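Local coordinates for transthyretin-like protein (PDB 3QVA), which probably catalyses, as a homotetramer, the hydrolysis of 5-hydroxyisourate to 2-oxo-4-hydroxy-4-carboxy-5-ureidoimidazoline in purine breakdown, at residues T11-L17 and H98-L104; V28-R34 and R62-E68; L58-Y63 and I87-I91; T69-F73 and L104-G108; V81-I87 and P107-T112. All coordinates share one frame; numbering follows the deposited sequence.

In the fold
Together the five contacts describe a transthyretin-type beta sandwich of two facing sheets. Interactions 1 and 2 each tie neighbouring strands within one sheet, the first parallel and buried, the second antiparallel and partly buried, and their apolar faces meet in the core through Leu12, Ile16, Leu32 and Val30. Interaction 3 extends the sheet of interaction 2 to strand 82-90 and lies nearer the surface. Interactions 4 and 5 are buried, have no direct hydrogen bond between their segments, and join the two layers by aromatic and aliphatic packing; they share Pro107 and Gly108. The polar side chains of interaction 1 are histidines and hydroxyls, whereas waters serve interaction 2 on its outward face and interaction 5 between the layers.

Interaction 1 (T11-L17 and H98-L104); sequences TLSTHIL and HFHLPFL
Ser13 and His98 meet through a hydroxyl set at the edge of a ring: Ser13 OG lies near the imidazole plane, 2.6 Å from His98 NE2. The other nitrogen, His98 ND1, pairs with Thr11 OG1 at 2.6 Å, so two hydroxyls hold the imidazole and fix its rotation. Ser13 OG is also hydrogen-bonded to His100 ND1 (2.8 Å). It reaches both rings because it stands between its backbone N and carbonyl carbon (chi1 62°), while CG of each histidine lies anti to the backbone N. His15 CB meets the edge of the His100 ring. On the face carrying Leu12, Ile16, Phe99 and Phe103, Leu12 CD1 rests on Phe99 CB, and Ile16 runs beside Phe103, with Ile16 CG1 3.8 Å from Phe103 CD2. The strands run parallel, bonded by Phe99 N to Thr11 O and Leu17 N to Phe103 O on either side of a break at Leu101 and Pro102, where Thr14 OG1 donates to Leu101 O at 2.6 Å, from 37° above the carbonyl plane.

A phosphate ion, probably from the crystallisation liquor, lies about 4 Å from the side chain of His15, whose NE2 bonds Ser116 of a second subunit, consistent with the subunit-interface pocket of 5-hydroxyisourate hydrolases. Strand 12-18 pairs on with 49-50 and 23-24, and strand 99-106 with 109-113, while Leu12, Leu101 and Phe103 pack on strand 82-90 of the facing sheet.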
# COMPACT_ATOMS: atom_id res chain seq x y z
N THR A 11 3.83 23.94 -4.78
CA THR A 11 4.62 23.18 -5.74
C THR A 11 4.25 21.69 -5.67
O THR A 11 3.70 21.22 -4.67
CB THR A 11 6.13 23.34 -5.50
OG1 THR A 11 6.41 23.19 -4.10
CG2 THR A 11 6.62 24.70 -5.97
N LEU A 12 4.54 20.96 -6.74
CA LEU A 12 4.20 19.55 -6.83
C LEU A 12 5.39 18.71 -7.26
O LEU A 12 6.07 19.03 -8.24
CB LEU A 12 3.03 19.34 -7.78
CG LEU A 12 2.57 17.91 -8.08
CD1 LEU A 12 1.97 17.25 -6.83
CD2 LEU A 12 1.57 17.90 -9.21
N SER A 13 5.63 17.62 -6.53
CA SER A 13 6.67 16.68 -6.90
C SER A 13 6.17 15.24 -6.81
O SER A 13 5.15 14.97 -6.15
CB SER A 13 7.90 16.85 -6.01
OG SER A 13 7.60 16.60 -4.65
N THR A 14 6.87 14.34 -7.47
CA THR A 14 6.60 12.91 -7.31
C THR A 14 7.87 12.08 -7.25
O THR A 14 8.97 12.57 -7.54
CB THR A 14 5.60 12.36 -8.38
OG1 THR A 14 5.09 11.09 -7.94
CG2 THR A 14 6.27 12.20 -9.73
N HIS A 15 7.69 10.83 -6.85
CA HIS A 15 8.74 9.86 -6.73
C HIS A 15 8.05 8.53 -7.03
O HIS A 15 6.99 8.25 -6.47
CB HIS A 15 9.28 9.89 -5.29
CG HIS A 15 10.39 8.92 -5.02
ND1 HIS A 15 10.65 8.44 -3.76
CD2 HIS A 15 11.32 8.37 -5.84
CE1 HIS A 15 11.69 7.62 -3.81
NE2 HIS A 15 12.11 7.56 -5.06
N ILE A 16 8.61 7.75 -7.94
CA ILE A 16 8.01 6.48 -8.30
C ILE A 16 8.98 5.35 -7.97
O ILE A 16 10.12 5.34 -8.44
CB ILE A 16 7.57 6.42 -9.79
CG1 ILE A 16 6.65 7.61 -10.12
CG2 ILE A 16 6.88 5.09 -10.09
CD1 ILE A 16 5.93 7.51 -11.47
N LEU A 17 8.52 4.42 -7.15
CA LEU A 17 9.31 3.26 -6.78
C LEU A 17 8.63 2.00 -7.30
O LEU A 17 7.43 1.82 -7.13
CB LEU A 17 9.43 3.19 -5.26
CG LEU A 17 10.31 4.27 -4.65
CD1 LEU A 17 9.81 4.61 -3.27
CD2 LEU A 17 11.78 3.85 -4.63
N HIS A 98 3.95 22.30 0.18
CA HIS A 98 4.38 21.41 -0.90
C HIS A 98 3.54 20.14 -0.96
O HIS A 98 3.19 19.56 0.07
CB HIS A 98 5.86 21.06 -0.73
CG HIS A 98 6.42 20.26 -1.87
ND1 HIS A 98 6.60 20.79 -3.13
CD2 HIS A 98 6.84 18.98 -1.94
CE1 HIS A 98 7.10 19.86 -3.93
NE2 HIS A 98 7.26 18.75 -3.22
N PHE A 99 3.20 19.73 -2.18
CA PHE A 99 2.54 18.45 -2.41
C PHE A 99 3.56 17.48 -2.97
O PHE A 99 4.08 17.67 -4.07
CB PHE A 99 1.37 18.59 -3.38
CG PHE A 99 0.14 19.21 -2.78
CD1 PHE A 99 0.08 20.58 -2.55
CD2 PHE A 99 -0.97 18.43 -2.47
CE1 PHE A 99 -1.06 21.17 -2.00
CE2 PHE A 99 -2.12 19.01 -1.93
CZ PHE A 99 -2.16 20.38 -1.70
N HIS A 100 3.87 16.45 -2.19
CA HIS A 100 4.69 15.35 -2.68
C HIS A 100 3.79 14.13 -2.73
O HIS A 100 3.31 13.67 -1.70
CB HIS A 100 5.89 15.12 -1.75
CG HIS A 100 6.82 14.04 -2.23
ND1 HIS A 100 7.46 14.09 -3.45
CD2 HIS A 100 7.22 12.89 -1.64
CE1 HIS A 100 8.20 13.02 -3.60
NE2 HIS A 100 8.08 12.27 -2.52
N LEU A 101 3.55 13.63 -3.94
CA LEU A 101 2.59 12.55 -4.14
C LEU A 101 3.25 11.37 -4.87
O LEU A 101 3.21 11.31 -6.10
CB LEU A 101 1.36 13.06 -4.91
CG LEU A 101 0.56 14.23 -4.32
CD1 LEU A 101 -0.52 14.68 -5.28
CD2 LEU A 101 -0.06 13.87 -2.98
N PRO A 102 3.87 10.45 -4.11
CA PRO A 102 4.56 9.32 -4.72
C PRO A 102 3.63 8.26 -5.30
O PRO A 102 2.44 8.22 -4.96
CB PRO A 102 5.36 8.71 -3.55
CG PRO A 102 5.39 9.80 -2.50
CD PRO A 102 4.09 10.49 -2.65
N PHE A 103 4.18 7.44 -6.19
CA PHE A 103 3.54 6.25 -6.73
C PHE A 103 4.38 5.05 -6.31
O PHE A 103 5.56 4.98 -6.68
CB PHE A 103 3.53 6.28 -8.26
CG PHE A 103 2.65 7.33 -8.88
CD1 PHE A 103 1.38 6.99 -9.35
CD2 PHE A 103 3.10 8.64 -9.05
CE1 PHE A 103 0.55 7.95 -9.95
CE2 PHE A 103 2.28 9.61 -9.64
CZ PHE A 103 1.00 9.26 -10.10
N LEU A 104 3.80 4.12 -5.57
CA LEU A 104 4.48 2.86 -5.28
C LEU A 104 3.86 1.83 -6.20
O LEU A 104 2.69 1.48 -6.04
CB LEU A 104 4.29 2.46 -3.81
CG LEU A 104 4.62 3.49 -2.74
CD1 LEU A 104 4.51 2.86 -1.35
CD2 LEU A 104 6.01 4.07 -2.94

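Interaction 2 (V28-R34 and R62-E68); sequences VTVSLSR and RYCLTAE
An antiparallel strand pairing joins Val30, Ser31, Leu32 and Ser33 to Ala67, Thr66, Leu65 and Cys64 at the middle of a four-stranded sheet. Ser31 and Thr66 form a hydrogen-bonded pair, with Thr66 N 2.8 Å from Ser31 O, as do Ser33 and Cys64. Leu32–Leu65, between them, and Val30–Ala67, beyond, are non-hydrogen-bonded pairs whose side chains turn to the core: Val30 CG1 and Leu32 CB both touch Leu65 CD2. This is one layer of the transthyretin beta sandwich, packed on Leu12 and Ile16 of the other. On the outward face a water donates to Ser31 O and Cys64 O and bonds Thr66 OG1, while another links Ser31 OG to Glu68 OE2, a carboxylate whose OE1 pairs with Arg84. At the far end Arg34 CG, anti to the backbone N (chi1 -175°), and the bend beyond it lay the chain along Tyr63: Arg34 CG lies over one ring face toward the rim, Arg34 NH2 donates to Tyr63 OH at 3.1 Å within the guanidinium plane, and the same hydroxyl bonds Pro59 O.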
# COMPACT_ATOMS: atom_id res chain seq x y z
N VAL A 28 9.64 6.73 -16.37
CA VAL A 28 8.17 6.72 -16.37
C VAL A 28 7.69 8.10 -16.75
O VAL A 28 8.11 9.10 -16.15
CB VAL A 28 7.58 6.36 -14.98
CG1 VAL A 28 6.06 6.23 -15.07
CG2 VAL A 28 8.19 5.08 -14.44
N THR A 29 6.82 8.17 -17.76
CA THR A 29 6.20 9.43 -18.14
C THR A 29 5.06 9.75 -17.19
O THR A 29 4.25 8.88 -16.88
CB THR A 29 5.68 9.39 -19.61
OG1 THR A 29 6.81 9.35 -20.49
CG2 THR A 29 4.86 10.63 -19.93
N VAL A 30 5.04 10.99 -16.70
CA VAL A 30 4.01 11.46 -15.78
C VAL A 30 3.47 12.81 -16.24
O VAL A 30 4.24 13.77 -16.41
CB VAL A 30 4.54 11.60 -14.32
CG1 VAL A 30 3.39 11.89 -13.36
CG2 VAL A 30 5.30 10.36 -13.88
N SER A 31 2.15 12.90 -16.42
CA SER A 31 1.52 14.14 -16.86
C SER A 31 0.68 14.79 -15.76
O SER A 31 0.11 14.11 -14.91
CB SER A 31 0.66 13.90 -18.10
OG SER A 31 -0.46 13.08 -17.82
N LEU A 32 0.62 16.12 -15.80
CA LEU A 32 -0.23 16.88 -14.90
C LEU A 32 -1.28 17.60 -15.73
O LEU A 32 -0.96 18.24 -16.72
CB LEU A 32 0.58 17.90 -14.09
CG LEU A 32 -0.22 18.83 -13.18
CD1 LEU A 32 -0.89 18.05 -12.05
CD2 LEU A 32 0.67 19.94 -12.62
N SER A 33 -2.54 17.47 -15.31
CA SER A 33 -3.61 18.20 -15.97
C SER A 33 -4.54 18.87 -14.97
O SER A 33 -4.60 18.51 -13.79
CB SER A 33 -4.40 17.28 -16.92
OG SER A 33 -5.12 16.31 -16.20
N ARG A 34 -5.26 19.88 -15.46
CA ARG A 34 -6.27 20.57 -14.68
C ARG A 34 -7.43 20.89 -15.62
O ARG A 34 -7.23 21.53 -16.66
CB ARG A 34 -5.71 21.86 -14.07
CG ARG A 34 -6.68 22.58 -13.15
CD ARG A 34 -6.56 24.10 -13.24
NE ARG A 34 -5.29 24.60 -12.72
CZ ARG A 34 -4.36 25.20 -13.45
NH1 ARG A 34 -4.53 25.38 -14.75
NH2 ARG A 34 -3.24 25.62 -12.87
N ARG A 62 -8.45 21.70 -8.83
CA ARG A 62 -8.45 20.25 -8.90
C ARG A 62 -7.51 19.75 -10.00
O ARG A 62 -7.60 20.18 -11.16
CB ARG A 62 -9.86 19.73 -9.11
CG ARG A 62 -10.75 19.91 -7.88
CD ARG A 62 -12.22 19.92 -8.25
NE ARG A 62 -12.71 18.60 -8.64
CZ ARG A 62 -13.05 18.25 -9.87
NH1 ARG A 62 -12.98 19.11 -10.88
NH2 ARG A 62 -13.48 17.01 -10.10
N TYR A 63 -6.62 18.84 -9.62
CA TYR A 63 -5.57 18.36 -10.52
C TYR A 63 -5.59 16.85 -10.68
O TYR A 63 -6.17 16.12 -9.88
CB TYR A 63 -4.20 18.78 -10.00
CG TYR A 63 -3.95 20.27 -10.02
CD1 TYR A 63 -4.26 21.06 -8.92
CD2 TYR A 63 -3.38 20.89 -11.13
CE1 TYR A 63 -4.03 22.43 -8.92
CE2 TYR A 63 -3.14 22.26 -11.15
CZ TYR A 63 -3.46 23.02 -10.04
OH TYR A 63 -3.23 24.37 -10.04
N CYS A 64 -4.91 16.40 -11.73
CA CYS A 64 -4.80 15.00 -12.04
C CYS A 64 -3.36 14.72 -12.44
O CYS A 64 -2.86 15.30 -13.41
CB CYS A 64 -5.75 14.67 -13.19
SG CYS A 64 -5.76 12.97 -13.68
N LEU A 65 -2.68 13.87 -11.67
CA LEU A 65 -1.34 13.39 -12.03
C LEU A 65 -1.46 11.98 -12.57
O LEU A 65 -2.00 11.12 -11.90
CB LEU A 65 -0.42 13.33 -10.81
CG LEU A 65 0.66 14.35 -10.48
CD1 LEU A 65 1.52 13.75 -9.36
CD2 LEU A 65 1.54 14.71 -11.68
N THR A 66 -0.94 11.74 -13.77
CA THR A 66 -1.08 10.43 -14.38
C THR A 66 0.27 9.84 -14.75
O THR A 66 0.99 10.39 -15.59
CB THR A 66 -1.97 10.49 -15.64
OG1 THR A 66 -3.24 11.07 -15.29
CG2 THR A 66 -2.19 9.09 -16.23
N ALA A 67 0.59 8.70 -14.14
CA ALA A 67 1.84 8.00 -14.43
C ALA A 67 1.56 6.88 -15.42
O ALA A 67 0.65 6.08 -15.23
CB ALA A 67 2.47 7.44 -13.15
N GLU A 68 2.34 6.84 -16.50
CA GLU A 68 2.11 5.85 -17.54
C GLU A 68 2.81 4.55 -17.17
O GLU A 68 3.81 4.15 -17.77
CB GLU A 68 2.57 6.40 -18.90
CG GLU A 68 1.73 7.60 -19.35
CD GLU A 68 0.31 7.21 -19.70
OE1 GLU A 68 0.12 6.12 -20.27
OE2 GLU A 68 -0.63 7.99 -19.41
O HOH W 1 5.89 5.57 -19.01
O HOH W 2 -2.70 13.84 -15.81
O HOH W 3 0.17 10.61 -18.73

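Interaction 3 (L58-Y63 and I87-I91); sequences LPAGRY and IDFVI
Tyr63 lays its CB over one face of the Phe89 ring, 4.0 Å from the ring centroid in a CH-pi contact. Tyr63 CG, anti to the carbonyl carbon (chi1 -66°), sends the ring back along the turn to Pro59, and the two rings part: their planes are 24° from parallel but barely overlap. Further out, Tyr63 CD1 and then Tyr63 CE1 meet the tip of Ile91, with Tyr63 CE1 3.6 Å from Ile91 CD1. At the end Tyr63 OH donates to Pro59 O at 2.7 Å, from above the carbonyl plane, pinning the turn from which its own strand starts. Gly61 belongs to that turn, with phi 154°, where a CB would press on the preceding carbonyl O; Gly61 O accepts a hydrogen bond from Ile91 N at 2.9 Å. Tyr63 N to Phe89 O and Phe89 N to Tyr63 O close the antiparallel pair. Phe89 and Ile91 pack on Leu101 and Phe99 of strand 99-106 in the facing sheet, and Asp88 and Phe89 pair with a strand of a third subunit, continuing the sheet.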
# COMPACT_ATOMS: atom_id res chain seq x y z
N LEU A 58 1.88 26.11 -8.14
CA LEU A 58 0.55 25.89 -8.72
C LEU A 58 -0.54 26.59 -7.93
O LEU A 58 -0.48 26.63 -6.69
CB LEU A 58 0.24 24.39 -8.81
CG LEU A 58 1.13 23.50 -9.69
CD1 LEU A 58 0.87 22.04 -9.35
CD2 LEU A 58 0.88 23.75 -11.17
N PRO A 59 -1.53 27.17 -8.63
CA PRO A 59 -2.69 27.78 -7.97
C PRO A 59 -3.63 26.74 -7.37
O PRO A 59 -3.45 25.53 -7.59
CB PRO A 59 -3.38 28.54 -9.11
CG PRO A 59 -2.94 27.87 -10.35
CD PRO A 59 -1.54 27.41 -10.09
N ALA A 60 -4.63 27.20 -6.63
CA ALA A 60 -5.66 26.33 -6.06
C ALA A 60 -6.58 25.77 -7.14
O ALA A 60 -6.86 26.45 -8.14
CB ALA A 60 -6.48 27.09 -5.02
N GLY A 61 -7.01 24.53 -6.96
CA GLY A 61 -7.90 23.87 -7.91
C GLY A 61 -7.78 22.36 -7.88
O GLY A 61 -7.09 21.79 -7.03
N ARG A 62 -8.45 21.70 -8.83
CA ARG A 62 -8.45 20.25 -8.90
C ARG A 62 -7.51 19.75 -10.00
O ARG A 62 -7.60 20.18 -11.16
CB ARG A 62 -9.86 19.73 -9.11
CG ARG A 62 -10.75 19.91 -7.88
CD ARG A 62 -12.22 19.92 -8.25
NE ARG A 62 -12.71 18.60 -8.64
CZ ARG A 62 -13.05 18.25 -9.87
NH1 ARG A 62 -12.98 19.11 -10.88
NH2 ARG A 62 -13.48 17.01 -10.10
N TYR A 63 -6.62 18.84 -9.62
CA TYR A 63 -5.57 18.36 -10.52
C TYR A 63 -5.59 16.85 -10.68
O TYR A 63 -6.17 16.12 -9.88
CB TYR A 63 -4.20 18.78 -10.00
CG TYR A 63 -3.95 20.27 -10.02
CD1 TYR A 63 -4.26 21.06 -8.92
CD2 TYR A 63 -3.38 20.89 -11.13
CE1 TYR A 63 -4.03 22.43 -8.92
CE2 TYR A 63 -3.14 22.26 -11.15
CZ TYR A 63 -3.46 23.02 -10.04
OH TYR A 63 -3.23 24.37 -10.04
N ILE A 87 -3.84 9.81 -10.27
CA ILE A 87 -4.17 10.39 -8.97
C ILE A 87 -4.99 11.66 -9.18
O ILE A 87 -4.62 12.53 -9.98
CB ILE A 87 -2.91 10.75 -8.16
CG1 ILE A 87 -2.04 9.53 -7.91
CG2 ILE A 87 -3.31 11.40 -6.83
CD1 ILE A 87 -0.67 9.91 -7.34
N ASP A 88 -6.11 11.75 -8.46
CA ASP A 88 -6.95 12.94 -8.54
C ASP A 88 -6.94 13.62 -7.18
O ASP A 88 -7.31 13.02 -6.18
CB ASP A 88 -8.37 12.53 -8.92
CG ASP A 88 -8.45 12.00 -10.33
OD1 ASP A 88 -8.57 10.76 -10.50
OD2 ASP A 88 -8.36 12.82 -11.27
N PHE A 89 -6.47 14.86 -7.15
CA PHE A 89 -6.28 15.55 -5.88
C PHE A 89 -6.67 17.03 -5.96
O PHE A 89 -6.95 17.55 -7.04
CB PHE A 89 -4.85 15.37 -5.36
CG PHE A 89 -3.79 16.00 -6.22
CD1 PHE A 89 -3.21 17.22 -5.85
CD2 PHE A 89 -3.35 15.38 -7.39
CE1 PHE A 89 -2.23 17.81 -6.64
CE2 PHE A 89 -2.36 15.97 -8.19
CZ PHE A 89 -1.80 17.18 -7.81
N VAL A 90 -6.69 17.67 -4.80
CA VAL A 90 -7.08 19.08 -4.72
C VAL A 90 -6.02 19.92 -4.02
O VAL A 90 -5.39 19.48 -3.04
CB VAL A 90 -8.49 19.25 -4.07
CG1 VAL A 90 -8.53 18.64 -2.67
CG2 VAL A 90 -8.93 20.73 -4.06
N ILE A 91 -5.79 21.12 -4.56
CA ILE A 91 -5.04 22.16 -3.88
C ILE A 91 -6.02 23.25 -3.43
O ILE A 91 -6.56 23.19 -2.32
CB ILE A 91 -3.95 22.78 -4.80
CG1 ILE A 91 -2.86 21.75 -5.11
CG2 ILE A 91 -3.35 24.03 -4.14
CD1 ILE A 91 -1.80 22.22 -6.10
O HOH W 4 -9.21 15.40 -10.92

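Interaction 4 (T69-F73 and L104-G108); sequences TGAWF and LIAPG
With CG anti to its carbonyl carbon (chi1 -77°), Phe73 sends its ring from the helix to Ile105 and Pro107, while Ile105 CG1, held between backbone N and carbonyl carbon (chi1 73°), carries CD1 out to meet it. The contact belongs to the transthyretin fold, whose short helix, 69-75 here, follows strand 62-67 of one sheet and packs over the end of strand 99-106 of the other. Both faces of the Phe73 ring are covered toward the rim: one by Pro107 CG, 4.0 Å from the centroid in a CH-pi contact, and the opposite one by Trp72 CE3 of the same helix. CZ of Phe73 reaches furthest, coming 3.5 Å from the carbonyl carbon Ala106 C. Trp72 adds its six-membered ring, with Trp72 CZ3 3.9 Å from Ile105 CD1, and its NE1 is hydrogen-bonded to Glu26 O. Ile19 and Ser20 of a fourth subunit pack on Ala106 and Pro107 respectively. One helical turn before Phe73, the methyl Thr69 CG2 lies 4.0 Å from Ile105 CG2.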
# COMPACT_ATOMS: atom_id res chain seq x y z
N THR A 69 2.27 3.88 -16.16
CA THR A 69 2.91 2.72 -15.57
C THR A 69 2.83 1.48 -16.46
O THR A 69 3.80 0.71 -16.56
CB THR A 69 2.32 2.42 -14.18
OG1 THR A 69 0.91 2.26 -14.30
CG2 THR A 69 2.62 3.57 -13.22
N GLY A 70 1.69 1.29 -17.11
CA GLY A 70 1.47 0.12 -17.97
C GLY A 70 2.45 0.10 -19.12
O GLY A 70 3.04 -0.95 -19.43
N ALA A 71 2.65 1.26 -19.74
CA ALA A 71 3.60 1.42 -20.85
C ALA A 71 5.03 1.16 -20.40
O ALA A 71 5.82 0.54 -21.13
CB ALA A 71 3.48 2.81 -21.47
N TRP A 72 5.37 1.63 -19.20
CA TRP A 72 6.68 1.42 -18.61
C TRP A 72 6.95 -0.07 -18.36
O TRP A 72 8.02 -0.58 -18.71
CB TRP A 72 6.82 2.23 -17.32
CG TRP A 72 8.18 2.20 -16.70
CD1 TRP A 72 9.27 2.91 -17.09
CD2 TRP A 72 8.57 1.44 -15.55
NE1 TRP A 72 10.33 2.63 -16.27
CE2 TRP A 72 9.94 1.73 -15.31
CE3 TRP A 72 7.92 0.54 -14.70
CZ2 TRP A 72 10.65 1.16 -14.26
CZ3 TRP A 72 8.63 -0.03 -13.65
CH2 TRP A 72 9.99 0.28 -13.44
N PHE A 73 5.98 -0.78 -17.78
CA PHE A 73 6.14 -2.21 -17.55
C PHE A 73 6.26 -2.97 -18.87
O PHE A 73 7.09 -3.88 -18.98
CB PHE A 73 4.99 -2.79 -16.71
CG PHE A 73 5.09 -2.49 -15.24
CD1 PHE A 73 4.04 -1.87 -14.57
CD2 PHE A 73 6.23 -2.84 -14.51
CE1 PHE A 73 4.12 -1.60 -13.20
CE2 PHE A 73 6.32 -2.58 -13.15
CZ PHE A 73 5.25 -1.95 -12.48
N LEU A 104 3.80 4.12 -5.57
CA LEU A 104 4.48 2.86 -5.28
C LEU A 104 3.86 1.83 -6.20
O LEU A 104 2.69 1.48 -6.04
CB LEU A 104 4.29 2.46 -3.81
CG LEU A 104 4.62 3.49 -2.74
CD1 LEU A 104 4.51 2.86 -1.35
CD2 LEU A 104 6.01 4.07 -2.94
N ILE A 105 4.64 1.33 -7.16
CA ILE A 105 4.05 0.55 -8.25
C ILE A 105 4.58 -0.88 -8.35
O ILE A 105 5.70 -1.18 -7.90
CB ILE A 105 4.19 1.27 -9.63
CG1 ILE A 105 5.64 1.24 -10.14
CG2 ILE A 105 3.68 2.71 -9.51
CD1 ILE A 105 5.81 1.78 -11.57
N ALA A 106 3.76 -1.74 -8.93
CA ALA A 106 4.10 -3.14 -9.21
C ALA A 106 3.15 -3.63 -10.29
O ALA A 106 2.07 -3.05 -10.48
CB ALA A 106 3.95 -3.99 -7.93
N PRO A 107 3.53 -4.70 -11.02
CA PRO A 107 2.59 -5.18 -12.03
C PRO A 107 1.21 -5.54 -11.46
O PRO A 107 0.20 -5.39 -12.15
CB PRO A 107 3.30 -6.40 -12.61
CG PRO A 107 4.75 -6.02 -12.52
CD PRO A 107 4.85 -5.34 -11.17
N GLY A 108 1.16 -5.98 -10.20
CA GLY A 108 -0.10 -6.44 -9.62
C GLY A 108 -0.78 -5.48 -8.65
O GLY A 108 -1.70 -5.88 -7.96

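Interaction 5 (V81-I87 and P107-T112); sequences VFTRAQI and PGGWST
Pro107 O is held by two hydrogen bonds, one from Ser80 OG and one from a water at 2.8 Å that in turn accepts a hydrogen bond from Val81 N. The same carbonyl meets the edge of the Phe82 ring, at CD1. Trp110 CG, between its backbone N and carbonyl carbon (chi1 69°), turns the indole flat against Ala85 CB and edge-on to Phe82. Phe82 and Trp110 thus form a T-shaped pair, the indole edge at CD1 pointing to a face of Phe82 with planes at 83° and centroids 5.5 Å apart for the five-membered ring, while Val81 CG2 covers the opposite face of Phe82. Ala85 CB sits over the centre of the six-membered ring of Trp110, 3.5 Å from the centroid. Trp110 NE1 donates to a water at 2.9 Å, which lies within bonding distance of Arg84 O, so the N-H has an acceptor. Ile87 CD1 presses on Thr112 OG1 at 3.1 Å, a tight approach; the threonine hydroxyl bonds Pro102 O.

These side chains bridge the two layers of the sandwich between strands 82-90 and 109-113, beside Phe103 of strand 99-106. Both strands pair antiparallel with strands of a third subunit, whose Trp110 meets this indole edge-to-face.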
# COMPACT_ATOMS: atom_id res chain seq x y z
N VAL A 81 -2.30 -5.76 -15.52
CA VAL A 81 -3.69 -5.43 -15.84
C VAL A 81 -3.95 -3.94 -15.65
O VAL A 81 -4.95 -3.42 -16.13
CB VAL A 81 -4.73 -6.27 -15.04
CG1 VAL A 81 -4.51 -7.77 -15.28
CG2 VAL A 81 -4.70 -5.92 -13.54
N PHE A 82 -3.07 -3.24 -14.94
CA PHE A 82 -3.22 -1.80 -14.75
C PHE A 82 -2.57 -1.05 -15.90
O PHE A 82 -1.38 -1.21 -16.16
CB PHE A 82 -2.66 -1.36 -13.40
CG PHE A 82 -3.31 -2.06 -12.24
CD1 PHE A 82 -2.65 -3.09 -11.59
CD2 PHE A 82 -4.59 -1.70 -11.82
CE1 PHE A 82 -3.25 -3.76 -10.54
CE2 PHE A 82 -5.20 -2.38 -10.75
CZ PHE A 82 -4.52 -3.40 -10.11
N THR A 83 -3.37 -0.24 -16.60
CA THR A 83 -2.88 0.43 -17.81
C THR A 83 -2.12 1.73 -17.52
O THR A 83 -1.23 2.11 -18.28
CB THR A 83 -4.03 0.73 -18.79
OG1 THR A 83 -5.02 1.53 -18.13
CG2 THR A 83 -4.67 -0.57 -19.26
N ARG A 84 -2.50 2.41 -16.44
CA ARG A 84 -1.83 3.63 -15.99
C ARG A 84 -2.25 3.87 -14.55
O ARG A 84 -3.11 3.14 -14.03
CB ARG A 84 -2.17 4.84 -16.88
CG ARG A 84 -3.65 5.02 -17.20
CD ARG A 84 -3.85 6.10 -18.26
NE ARG A 84 -2.95 5.91 -19.39
CZ ARG A 84 -3.13 4.99 -20.34
NH1 ARG A 84 -2.25 4.89 -21.33
NH2 ARG A 84 -4.17 4.18 -20.30
N ALA A 85 -1.65 4.86 -13.91
CA ALA A 85 -1.95 5.20 -12.54
C ALA A 85 -2.30 6.67 -12.47
O ALA A 85 -1.45 7.54 -12.66
CB ALA A 85 -0.75 4.88 -11.64
N GLN A 86 -3.58 6.95 -12.24
CA GLN A 86 -4.08 8.31 -12.17
C GLN A 86 -4.40 8.68 -10.72
O GLN A 86 -5.14 7.96 -10.04
CB GLN A 86 -5.32 8.47 -13.05
CG GLN A 86 -5.92 9.86 -13.01
CD GLN A 86 -7.17 10.00 -13.86
OE1 GLN A 86 -8.26 10.28 -13.34
NE2 GLN A 86 -7.03 9.81 -15.17
N ILE A 87 -3.84 9.81 -10.27
CA ILE A 87 -4.17 10.39 -8.97
C ILE A 87 -4.99 11.66 -9.18
O ILE A 87 -4.62 12.53 -9.98
CB ILE A 87 -2.91 10.75 -8.16
CG1 ILE A 87 -2.04 9.53 -7.91
CG2 ILE A 87 -3.31 11.40 -6.83
CD1 ILE A 87 -0.67 9.91 -7.34
N PRO A 107 3.53 -4.70 -11.02
CA PRO A 107 2.59 -5.18 -12.03
C PRO A 107 1.21 -5.54 -11.46
O PRO A 107 0.20 -5.39 -12.15
CB PRO A 107 3.30 -6.40 -12.61
CG PRO A 107 4.75 -6.02 -12.52
CD PRO A 107 4.85 -5.34 -11.17
N GLY A 108 1.16 -5.98 -10.20
CA GLY A 108 -0.10 -6.44 -9.62
C GLY A 108 -0.78 -5.48 -8.65
O GLY A 108 -1.70 -5.88 -7.96
N GLY A 109 -0.34 -4.23 -8.62
CA GLY A 109 -0.98 -3.25 -7.73
C GLY A 109 -0.19 -1.98 -7.60
O GLY A 109 1.00 -1.93 -7.95
N TRP A 110 -0.84 -0.93 -7.13
CA TRP A 110 -0.14 0.32 -6.90
C TRP A 110 -0.81 1.14 -5.83
O TRP A 110 -1.98 0.91 -5.48
CB TRP A 110 0.02 1.12 -8.21
CG TRP A 110 -1.26 1.68 -8.78
CD1 TRP A 110 -2.15 1.05 -9.59
CD2 TRP A 110 -1.75 3.02 -8.61
NE1 TRP A 110 -3.18 1.90 -9.92
CE2 TRP A 110 -2.95 3.12 -9.34
CE3 TRP A 110 -1.28 4.14 -7.92
CZ2 TRP A 110 -3.71 4.30 -9.38
CZ3 TRP A 110 -2.02 5.32 -7.96
CH2 TRP A 110 -3.23 5.38 -8.69
N SER A 111 -0.05 2.09 -5.29
CA SER A 111 -0.55 2.96 -4.24
C SER A 111 0.01 4.37 -4.33
O SER A 111 1.03 4.64 -4.97
CB SER A 111 -0.26 2.36 -2.86
OG SER A 111 1.11 2.45 -2.54
N THR A 112 -0.69 5.28 -3.67
CA THR A 112 -0.21 6.64 -3.51
C THR A 112 -0.53 7.12 -2.10
O THR A 112 -1.32 6.51 -1.39
CB THR A 112 -0.82 7.58 -4.57
OG1 THR A 112 -0.15 8.85 -4.51
CG2 THR A 112 -2.32 7.77 -4.36
O HOH W 5 -1.62 -7.28 -13.17
O HOH W 6 -4.88 2.08 -12.23